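Local coordinates for putative metal-dependent hydrolase (Bacillus subtilis, PDB 6KNS), which binds two zinc ions in a metallo-beta-lactamase fold, also binds calcium, and may act as a 3'-tRNA processing endoribonuclease, at residues 136-141 / 160-165; 144-149 / 169-174; 177-182 / 212-217. One frame throughout, in Å; residues are numbered along the deposited sequence.

Overall arrangement
Contact 3 is the buried one: two parallel neighbouring strands, 177-181 and 212-216, joined by main-chain hydrogen bonds and leucine packing. Contacts 1 and 2 are only partly buried and rely more on side chains reaching main-chain oxygens. They share a sheet with contact 3, and their strands 131-137 and 145-150 are neighbours in it, so that L136 and A146 pair. Contact 1 lies at the strand ends and holds zinc ligands; contact 2, away from the metals, ties helix 168-171 to the sheet through an arginine and a phenylalanine. Contacts 1 and 3 meet at one zinc, with D161 from the first and H217 from the second, and E181 also bonds to the S162 amide.

Contact 1 (136-141 / 160-165). With ZN (zinc ion), chain H; ZN (zinc ion), chain G.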
loop_
_atom_site.group_PDB
_atom_site.type_symbol
_atom_site.label_atom_id
_atom_site.label_comp_id
_atom_site.label_asym_id
_atom_site.label_seq_id
_atom_site.Cartn_x
_atom_site.Cartn_y
_atom_site.Cartn_z
ATOM N N LEU A 136 1.198 -21.073 15.277
ATOM C CA LEU A 136 1.714 -22.302 14.656
ATOM C C LEU A 136 2.576 -21.906 13.452
ATOM O O LEU A 136 2.125 -21.146 12.577
ATOM C CB LEU A 136 0.571 -23.202 14.210
ATOM C CG LEU A 136 0.898 -24.487 13.439
ATOM C CD1 LEU A 136 1.656 -25.496 14.330
ATOM C CD2 LEU A 136 -0.386 -25.126 12.865
ATOM N N LYS A 137 3.814 -22.409 13.397
ATOM C CA LYS A 137 4.654 -22.169 12.217
ATOM C C LYS A 137 4.043 -22.828 10.976
ATOM O O LYS A 137 3.567 -23.961 11.054
ATOM C CB LYS A 137 6.033 -22.718 12.444
ATOM C CG LYS A 137 7.081 -22.142 11.505
ATOM C CD LYS A 137 8.500 -22.481 12.089
ATOM C CE LYS A 137 9.599 -21.973 11.169
ATOM N NZ LYS A 137 9.307 -22.409 9.766
ATOM N N THR A 138 4.016 -22.103 9.855
ATOM C CA THR A 138 3.418 -22.633 8.627
ATOM C C THR A 138 4.506 -23.193 7.690
ATOM O O THR A 138 5.691 -23.008 7.923
ATOM C CB THR A 138 2.586 -21.559 7.915
ATOM O OG1 THR A 138 3.422 -20.474 7.480
ATOM C CG2 THR A 138 1.469 -21.010 8.867
ATOM N N ILE A 139 4.090 -23.881 6.639
ATOM C CA ILE A 139 5.009 -24.330 5.621
ATOM C C ILE A 139 4.904 -23.292 4.526
ATOM O O ILE A 139 3.900 -23.226 3.829
ATOM C CB ILE A 139 4.672 -25.713 5.102
ATOM C CG1 ILE A 139 4.459 -26.685 6.280
ATOM C CG2 ILE A 139 5.775 -26.183 4.152
ATOM C CD1 ILE A 139 4.544 -28.174 5.881
ATOM N N HIS A 140 5.922 -22.434 4.423
ATOM C CA HIS A 140 5.870 -21.291 3.518
ATOM C C HIS A 140 7.304 -20.890 3.119
ATOM O O HIS A 140 8.240 -21.216 3.821
ATOM C CB HIS A 140 5.142 -20.152 4.230
ATOM C CG HIS A 140 4.571 -19.139 3.311
ATOM N ND1 HIS A 140 3.730 -19.482 2.279
ATOM C CD2 HIS A 140 4.723 -17.792 3.249
ATOM C CE1 HIS A 140 3.380 -18.389 1.623
ATOM N NE2 HIS A 140 3.969 -17.355 2.191
ATOM N N PRO A 141 7.494 -20.243 1.959
ATOM C CA PRO A 141 8.886 -19.970 1.596
ATOM C C PRO A 141 9.625 -18.977 2.481
ATOM O O PRO A 141 10.805 -18.842 2.306
ATOM C CB PRO A 141 8.798 -19.413 0.154
ATOM C CG PRO A 141 7.393 -19.586 -0.285
ATOM C CD PRO A 141 6.544 -19.926 0.884
ATOM N N ALA A 160 -2.791 -17.667 8.225
ATOM C CA ALA A 160 -1.811 -16.929 7.466
ATOM C C ALA A 160 -1.588 -17.706 6.155
ATOM O O ALA A 160 -2.540 -18.289 5.598
ATOM C CB ALA A 160 -0.516 -16.727 8.259
ATOM N N ASP A 161 -0.357 -17.715 5.659
ATOM C CA ASP A 161 -0.032 -18.414 4.426
ATOM C C ASP A 161 0.617 -19.726 4.729
ATOM O O ASP A 161 1.566 -19.775 5.509
ATOM C CB ASP A 161 0.984 -17.630 3.629
ATOM C CG ASP A 161 0.413 -16.364 3.022
ATOM O OD1 ASP A 161 -0.693 -15.882 3.381
ATOM O OD2 ASP A 161 1.108 -15.891 2.139
ATOM N N SER A 162 0.173 -20.784 4.066
ATOM C CA SER A 162 0.797 -22.102 4.252
ATOM C C SER A 162 0.368 -23.073 3.167
ATOM O O SER A 162 -0.736 -22.962 2.631
ATOM C CB SER A 162 0.367 -22.668 5.599
ATOM O OG SER A 162 1.099 -23.832 5.948
ATOM N N SER A 163 1.229 -24.024 2.842
ATOM C CA SER A 163 0.762 -25.261 2.212
ATOM C C SER A 163 0.263 -26.185 3.330
ATOM O O SER A 163 0.446 -25.912 4.531
ATOM C CB SER A 163 1.877 -25.959 1.404
ATOM O OG SER A 163 2.969 -26.336 2.228
ATOM N N TYR A 164 -0.364 -27.278 2.932
ATOM C CA TYR A 164 -1.149 -28.083 3.869
ATOM C C TYR A 164 -0.244 -28.762 4.916
ATOM O O TYR A 164 0.851 -29.196 4.579
ATOM C CB TYR A 164 -2.017 -29.142 3.121
ATOM C CG TYR A 164 -2.671 -30.079 4.123
ATOM C CD1 TYR A 164 -3.827 -29.703 4.805
ATOM C CD2 TYR A 164 -2.068 -31.262 4.470
ATOM C CE1 TYR A 164 -4.385 -30.524 5.767
ATOM C CE2 TYR A 164 -2.609 -32.087 5.434
ATOM C CZ TYR A 164 -3.758 -31.707 6.086
ATOM O OH TYR A 164 -4.279 -32.545 7.035
ATOM N N GLN A 165 -0.690 -28.826 6.175
ATOM C CA GLN A 165 -0.055 -29.719 7.171
ATOM C C GLN A 165 -1.077 -30.198 8.191
ATOM O O GLN A 165 -2.017 -29.460 8.548
ATOM C CB GLN A 165 1.130 -29.025 7.882
ATOM C CG GLN A 165 0.774 -27.660 8.493
ATOM C CD GLN A 165 1.927 -27.001 9.224
ATOM O OE1 GLN A 165 2.995 -27.554 9.304
ATOM N NE2 GLN A 165 1.710 -25.794 9.738
HETATM ZN ZN ZN H . 3.360 -15.200 1.925
HETATM ZN ZN ZN G . 0.554 -13.863 1.329
#
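The hydroxyl of T138 meets the backbone of D161: OG1 donates to D161 O at 2.8 Å, approaching almost straight on to the oxygen. OG1 is placed for this between its own backbone N and carbonyl carbon (chi1 64°). Behind it the packing is close, with T138 CB only 3.4 Å from S162 CB. The S162 hydroxyl is used twice, taking the amide hydrogen of I139 (N to OG 3.1 Å) and giving its own to S163 O. I139 O in turn accepts from the S163 amide, so the chain leaving strand 131-137 and the loop after strand 155-158 are tied together; T138, D161, S162 and S163 are all buried here.

The other flank is looser and more open to solvent. There Q165 reaches back with an extended chain, and its NE2 donates to K137 O at 2.9 Å, nearly straight (164° at the hydrogen) and on a carbonyl lone pair. Its OE1 lies beside I139 CG1, 3.5 Å away, where the exposed isoleucine crosses it at a slant. The tip of L136 only just meets NE2.

At the metal end D161 CB sits over one face of the H140 ring, 3.4 Å from the centroid, and P141 CD lies over the opposite face. The ring and carboxylate planes are 84° apart. H140 NE2 binds one zinc at 2.3 Å, and D161 OD2 binds both; H140 ND1 is held by G194 O. H65 and H67 complete the shell of the first zinc, and D69, H70 and H217 that of the second. An aspartate bridging two zincs beside a loop histidine is characteristic of the dinuclear metallo-beta-lactamase site.

Contact 2 (144-149 / 169-174)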
loop_
_atom_site.group_PDB
_atom_site.type_symbol
_atom_site.label_atom_id
_atom_site.label_comp_id
_atom_site.label_asym_id
_atom_site.label_seq_id
_atom_site.Cartn_x
_atom_site.Cartn_y
_atom_site.Cartn_z
ATOM N N CYS A 144 6.704 -17.986 8.711
ATOM C CA CYS A 144 5.363 -17.443 8.802
ATOM C C CYS A 144 4.640 -18.146 9.930
ATOM O O CYS A 144 4.904 -19.336 10.162
ATOM C CB CYS A 144 4.637 -17.582 7.440
ATOM S SG CYS A 144 2.953 -17.012 7.481
ATOM N N TYR A 145 3.782 -17.414 10.672
ATOM C CA TYR A 145 3.015 -18.037 11.768
ATOM C C TYR A 145 1.521 -17.847 11.617
ATOM O O TYR A 145 1.052 -16.729 11.451
ATOM C CB TYR A 145 3.457 -17.520 13.157
ATOM C CG TYR A 145 4.841 -17.928 13.478
ATOM C CD1 TYR A 145 5.107 -19.100 14.179
ATOM C CD2 TYR A 145 5.901 -17.184 13.014
ATOM C CE1 TYR A 145 6.430 -19.500 14.439
ATOM C CE2 TYR A 145 7.207 -17.561 13.268
ATOM C CZ TYR A 145 7.470 -18.704 13.986
ATOM O OH TYR A 145 8.783 -19.042 14.197
ATOM N N ALA A 146 0.787 -18.967 11.733
ATOM C CA ALA A 146 -0.660 -18.946 11.858
ATOM C C ALA A 146 -0.997 -18.498 13.261
ATOM O O ALA A 146 -0.138 -18.571 14.139
ATOM C CB ALA A 146 -1.250 -20.305 11.573
ATOM N N MET A 147 -2.219 -18.008 13.467
ATOM C CA MET A 147 -2.616 -17.474 14.762
ATOM C C MET A 147 -3.972 -17.990 15.212
ATOM O O MET A 147 -4.891 -18.129 14.413
ATOM C CB MET A 147 -2.682 -15.963 14.717
ATOM C CG MET A 147 -1.390 -15.304 14.307
ATOM S SD MET A 147 -1.640 -13.550 13.990
ATOM C CE MET A 147 -0.136 -13.284 13.052
ATOM N N ARG A 148 -4.074 -18.288 16.507
ATOM C CA ARG A 148 -5.336 -18.654 17.137
ATOM C C ARG A 148 -5.655 -17.531 18.113
ATOM O O ARG A 148 -4.874 -17.274 19.042
ATOM C CB ARG A 148 -5.201 -19.968 17.879
ATOM C CG ARG A 148 -6.437 -20.279 18.715
ATOM C CD ARG A 148 -6.294 -21.451 19.672
ATOM N NE ARG A 148 -6.869 -22.634 19.090
ATOM C CZ ARG A 148 -8.010 -23.221 19.429
ATOM N NH1 ARG A 148 -8.756 -22.810 20.433
ATOM N NH2 ARG A 148 -8.392 -24.262 18.728
ATOM N N ILE A 149 -6.784 -16.854 17.898
ATOM C CA ILE A 149 -7.124 -15.653 18.655
ATOM C C ILE A 149 -8.414 -15.862 19.422
ATOM O O ILE A 149 -9.459 -16.107 18.833
ATOM C CB ILE A 149 -7.225 -14.421 17.737
ATOM C CG1 ILE A 149 -5.901 -14.233 16.969
ATOM C CG2 ILE A 149 -7.513 -13.176 18.563
ATOM C CD1 ILE A 149 -5.890 -13.122 15.935
ATOM N N ILE A 169 -4.751 -29.114 12.304
ATOM C CA ILE A 169 -6.011 -29.671 12.784
ATOM C C ILE A 169 -6.134 -29.518 14.285
ATOM O O ILE A 169 -7.114 -28.926 14.740
ATOM C CB ILE A 169 -6.243 -31.114 12.286
ATOM C CG1 ILE A 169 -6.595 -31.078 10.796
ATOM C CG2 ILE A 169 -7.360 -31.831 13.069
ATOM C CD1 ILE A 169 -6.499 -32.440 10.101
ATOM N N PRO A 170 -5.156 -30.032 15.066
ATOM C CA PRO A 170 -5.169 -29.748 16.506
ATOM C C PRO A 170 -5.092 -28.261 16.834
ATOM O O PRO A 170 -5.765 -27.800 17.741
ATOM C CB PRO A 170 -3.908 -30.449 17.030
ATOM C CG PRO A 170 -3.525 -31.435 15.983
ATOM C CD PRO A 170 -4.135 -31.036 14.701
ATOM N N PHE A 171 -4.267 -27.520 16.113
ATOM C CA PHE A 171 -4.188 -26.078 16.320
ATOM C C PHE A 171 -5.537 -25.360 16.218
ATOM O O PHE A 171 -5.825 -24.477 17.017
ATOM C CB PHE A 171 -3.225 -25.453 15.311
ATOM C CG PHE A 171 -2.938 -23.995 15.567
ATOM C CD1 PHE A 171 -2.268 -23.595 16.737
ATOM C CD2 PHE A 171 -3.303 -23.030 14.633
ATOM C CE1 PHE A 171 -1.973 -22.230 16.960
ATOM C CE2 PHE A 171 -3.015 -21.684 14.836
ATOM C CZ PHE A 171 -2.349 -21.279 15.987
ATOM N N SER A 172 -6.348 -25.742 15.228
ATOM C CA SER A 172 -7.611 -25.061 14.941
ATOM C C SER A 172 -8.796 -25.702 15.664
ATOM O O SER A 172 -9.937 -25.301 15.421
ATOM C CB SER A 172 -7.908 -25.089 13.437
ATOM O OG SER A 172 -6.810 -24.615 12.667
ATOM N N GLU A 173 -8.538 -26.674 16.548
ATOM C CA GLU A 173 -9.603 -27.452 17.172
ATOM C C GLU A 173 -10.720 -26.616 17.815
ATOM O O GLU A 173 -10.493 -25.781 18.694
ATOM C CB GLU A 173 -9.051 -28.452 18.216
ATOM C CG GLU A 173 -10.133 -29.431 18.656
ATOM C CD GLU A 173 -9.602 -30.646 19.418
ATOM O OE1 GLU A 173 -8.515 -30.559 20.032
ATOM O OE2 GLU A 173 -10.299 -31.676 19.410
ATOM N N ASN A 174 -11.931 -26.865 17.349
ATOM C CA ASN A 174 -13.121 -26.194 17.835
ATOM C C ASN A 174 -13.160 -24.690 17.616
ATOM O O ASN A 174 -13.950 -24.018 18.246
ATOM C CB ASN A 174 -13.385 -26.556 19.294
ATOM C CG ASN A 174 -13.518 -28.056 19.503
ATOM O OD1 ASN A 174 -13.057 -28.587 20.511
ATOM N ND2 ASN A 174 -14.145 -28.746 18.553
#
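R148 and F171 carry this contact, and they meet in two ways. The polar one is a grip by the guanidinium on main-chain oxygens where helix 168-171 ends. R148 NE donates to F171 O at 3.0 Å, almost head-on (C=O...NE 171°), and NH2 reaches the same oxygen at 3.1 Å from above the carbonyl plane. NH2 also donates to E173 O, at 2.6 Å. All these acceptors lie close to the guanidinium plane, so the flat group is approached at its edge; a bend in the arginine chain at chi3 (-98°) turns NE toward F171 O.

The apolar part is the F171 ring, which CG, anti to the backbone N (chi1 -172°), carries toward strand 145-150. The ring tip comes against that strand: CZ lies 3.7 Å from R148 CB, and CE2 is 4.0 Å from A146 CB. L136 and V157, on the two neighbouring strands, also touch the phenylalanine.

With two nitrogens on one oxygen and a third bond beside it, the arginine's tilt and rotation are well defined. A cation placed at a helix C-terminus would be expected to suit the partial negative charge of the carbonyls there.

Contact 3 (177-182 / 212-217); sequences LLISEC and ELLLTH. With ZN (zinc ion), chain G.
L177 overlaps the side chain of E212: its CD1 lies 3.5 Å from E212 CG, the two chains crossing at a slant, and the same methyl also reaches L214 CB at 4.0 Å. On the face with S180 and L215, L178 and L213 lie side by side, pointing the same way, with CD2 of the first 3.8 Å from CD1 of the second. L213 also tucks CD1 in beside the S180 methylene.

Main-chain bonds run between the strands in the parallel pattern. E212 O accepts from L178 N, and L178 O from L214 N; L214 O then accepts from S180 N, and S180 O from T216 N. The strand axes come within 4.8 Å and differ by 23° in direction. They are the two arms of a beta-alpha-beta unit, the crossover being helix 198-208, which packs on the face carrying L178, S180 and L215 through A201, I204 and A205. I179, on the face with L214, crosses T216 obliquely, CG2 to CG2 at 3.5 Å; T216 OG1, anti to the backbone N (chi1 -172°), leaves CG2 on that side and turns to Y28 OH.

The pattern takes one more step at the pair E181/T216, where the side chains part: C182 N donates to T216 O at 2.7 Å in a bent bond (134°), and C182 CB rests on L215 CB. E181 CB lies 3.9 Å from H217 CB; its carboxylate goes to H195, M196 and the S162 amide. Just past the strand, H217 sends its ring to the metal, NE2 2.1 Å from the zinc that D69, H70 and D161 also bind.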
loop_
_atom_site.group_PDB
_atom_site.type_symbol
_atom_site.label_atom_id
_atom_site.label_comp_id
_atom_site.label_asym_id
_atom_site.label_seq_id
_atom_site.Cartn_x
_atom_site.Cartn_y
_atom_site.Cartn_z
ATOM N N LEU A 177 -14.479 -19.781 13.952
ATOM C CA LEU A 177 -14.256 -19.301 12.576
ATOM C C LEU A 177 -12.839 -19.674 12.216
ATOM O O LEU A 177 -11.908 -19.376 12.958
ATOM C CB LEU A 177 -14.443 -17.778 12.455
ATOM C CG LEU A 177 -14.090 -17.107 11.118
ATOM C CD1 LEU A 177 -15.003 -17.570 10.029
ATOM C CD2 LEU A 177 -14.144 -15.593 11.209
ATOM N N LEU A 178 -12.691 -20.392 11.117
ATOM C CA LEU A 178 -11.392 -20.659 10.551
ATOM C C LEU A 178 -11.266 -19.788 9.317
ATOM O O LEU A 178 -11.987 -20.009 8.344
ATOM C CB LEU A 178 -11.267 -22.119 10.124
ATOM C CG LEU A 178 -9.992 -22.501 9.368
ATOM C CD1 LEU A 178 -8.746 -22.208 10.208
ATOM C CD2 LEU A 178 -10.034 -23.978 8.983
ATOM N N ILE A 179 -10.331 -18.849 9.369
ATOM C CA ILE A 179 -9.927 -18.084 8.216
ATOM C C ILE A 179 -8.691 -18.757 7.570
ATOM O O ILE A 179 -7.602 -18.727 8.119
ATOM C CB ILE A 179 -9.623 -16.644 8.578
ATOM C CG1 ILE A 179 -10.804 -16.037 9.369
ATOM C CG2 ILE A 179 -9.321 -15.875 7.280
ATOM C CD1 ILE A 179 -10.539 -14.583 9.885
ATOM N N SER A 180 -8.902 -19.363 6.399
ATOM C CA SER A 180 -7.896 -20.116 5.709
ATOM C C SER A 180 -7.576 -19.468 4.403
ATOM O O SER A 180 -8.461 -19.101 3.642
ATOM C CB SER A 180 -8.364 -21.533 5.397
ATOM O OG SER A 180 -7.314 -22.253 4.778
ATOM N N GLU A 181 -6.285 -19.355 4.151
ATOM C CA GLU A 181 -5.802 -19.002 2.856
ATOM C C GLU A 181 -6.348 -20.057 1.876
ATOM O O GLU A 181 -6.608 -21.212 2.250
ATOM C CB GLU A 181 -4.269 -18.903 2.873
ATOM C CG GLU A 181 -3.476 -20.197 2.789
ATOM C CD GLU A 181 -2.574 -20.194 1.552
ATOM O OE1 GLU A 181 -3.055 -20.573 0.446
ATOM O OE2 GLU A 181 -1.400 -19.770 1.689
ATOM N N CYS A 182 -6.575 -19.631 0.647
ATOM C CA CYS A 182 -7.061 -20.512 -0.371
ATOM C C CYS A 182 -6.656 -19.973 -1.721
ATOM O O CYS A 182 -7.491 -19.599 -2.511
ATOM C CB CYS A 182 -8.579 -20.592 -0.229
ATOM S SG CYS A 182 -9.373 -21.819 -1.246
ATOM N N GLU A 212 -17.254 -22.497 11.243
ATOM C CA GLU A 212 -17.439 -22.124 9.864
ATOM C C GLU A 212 -16.103 -21.781 9.230
ATOM O O GLU A 212 -15.112 -21.613 9.948
ATOM C CB GLU A 212 -18.415 -20.953 9.737
ATOM C CG GLU A 212 -17.865 -19.600 10.142
ATOM C CD GLU A 212 -18.912 -18.509 10.076
ATOM O OE1 GLU A 212 -19.678 -18.437 11.046
ATOM O OE2 GLU A 212 -18.940 -17.719 9.096
ATOM N N LEU A 213 -16.099 -21.674 7.904
ATOM C CA LEU A 213 -14.880 -21.491 7.131
ATOM C C LEU A 213 -14.987 -20.251 6.239
ATOM O O LEU A 213 -16.001 -20.062 5.561
ATOM C CB LEU A 213 -14.581 -22.750 6.299
ATOM C CG LEU A 213 -13.384 -22.750 5.356
ATOM C CD1 LEU A 213 -12.094 -22.457 6.146
ATOM C CD2 LEU A 213 -13.282 -24.065 4.568
ATOM N N LEU A 214 -13.936 -19.430 6.264
ATOM C CA LEU A 214 -13.800 -18.244 5.409
ATOM C C LEU A 214 -12.549 -18.355 4.562
ATOM O O LEU A 214 -11.453 -18.433 5.085
ATOM C CB LEU A 214 -13.714 -16.955 6.240
ATOM C CG LEU A 214 -13.654 -15.635 5.457
ATOM C CD1 LEU A 214 -14.981 -15.362 4.730
ATOM C CD2 LEU A 214 -13.317 -14.465 6.362
ATOM N N LEU A 215 -12.731 -18.368 3.251
ATOM C CA LEU A 215 -11.658 -18.547 2.322
ATOM C C LEU A 215 -11.107 -17.193 1.912
ATOM O O LEU A 215 -11.853 -16.306 1.526
ATOM C CB LEU A 215 -12.180 -19.318 1.100
ATOM C CG LEU A 215 -12.821 -20.687 1.403
ATOM C CD1 LEU A 215 -13.393 -21.322 0.105
ATOM C CD2 LEU A 215 -11.834 -21.651 2.084
ATOM N N THR A 216 -9.792 -17.041 1.952
ATOM C CA THR A 216 -9.166 -15.762 1.674
ATOM C C THR A 216 -7.813 -15.945 0.927
ATOM O O THR A 216 -7.475 -17.045 0.444
ATOM C CB THR A 216 -9.043 -14.978 3.004
ATOM O OG1 THR A 216 -8.607 -13.640 2.739
ATOM C CG2 THR A 216 -8.061 -15.664 3.993
ATOM N N HIS A 217 -7.065 -14.859 0.789
ATOM C CA HIS A 217 -5.795 -14.858 0.055
ATOM C C HIS A 217 -6.041 -15.340 -1.363
ATOM O O HIS A 217 -5.360 -16.222 -1.868
ATOM C CB HIS A 217 -4.768 -15.721 0.753
ATOM C CG HIS A 217 -3.364 -15.276 0.543
ATOM N ND1 HIS A 217 -2.615 -15.669 -0.546
ATOM C CD2 HIS A 217 -2.584 -14.428 1.266
ATOM C CE1 HIS A 217 -1.414 -15.119 -0.460
ATOM N NE2 HIS A 217 -1.371 -14.357 0.627
HETATM ZN ZN ZN G . 0.554 -13.863 1.329
#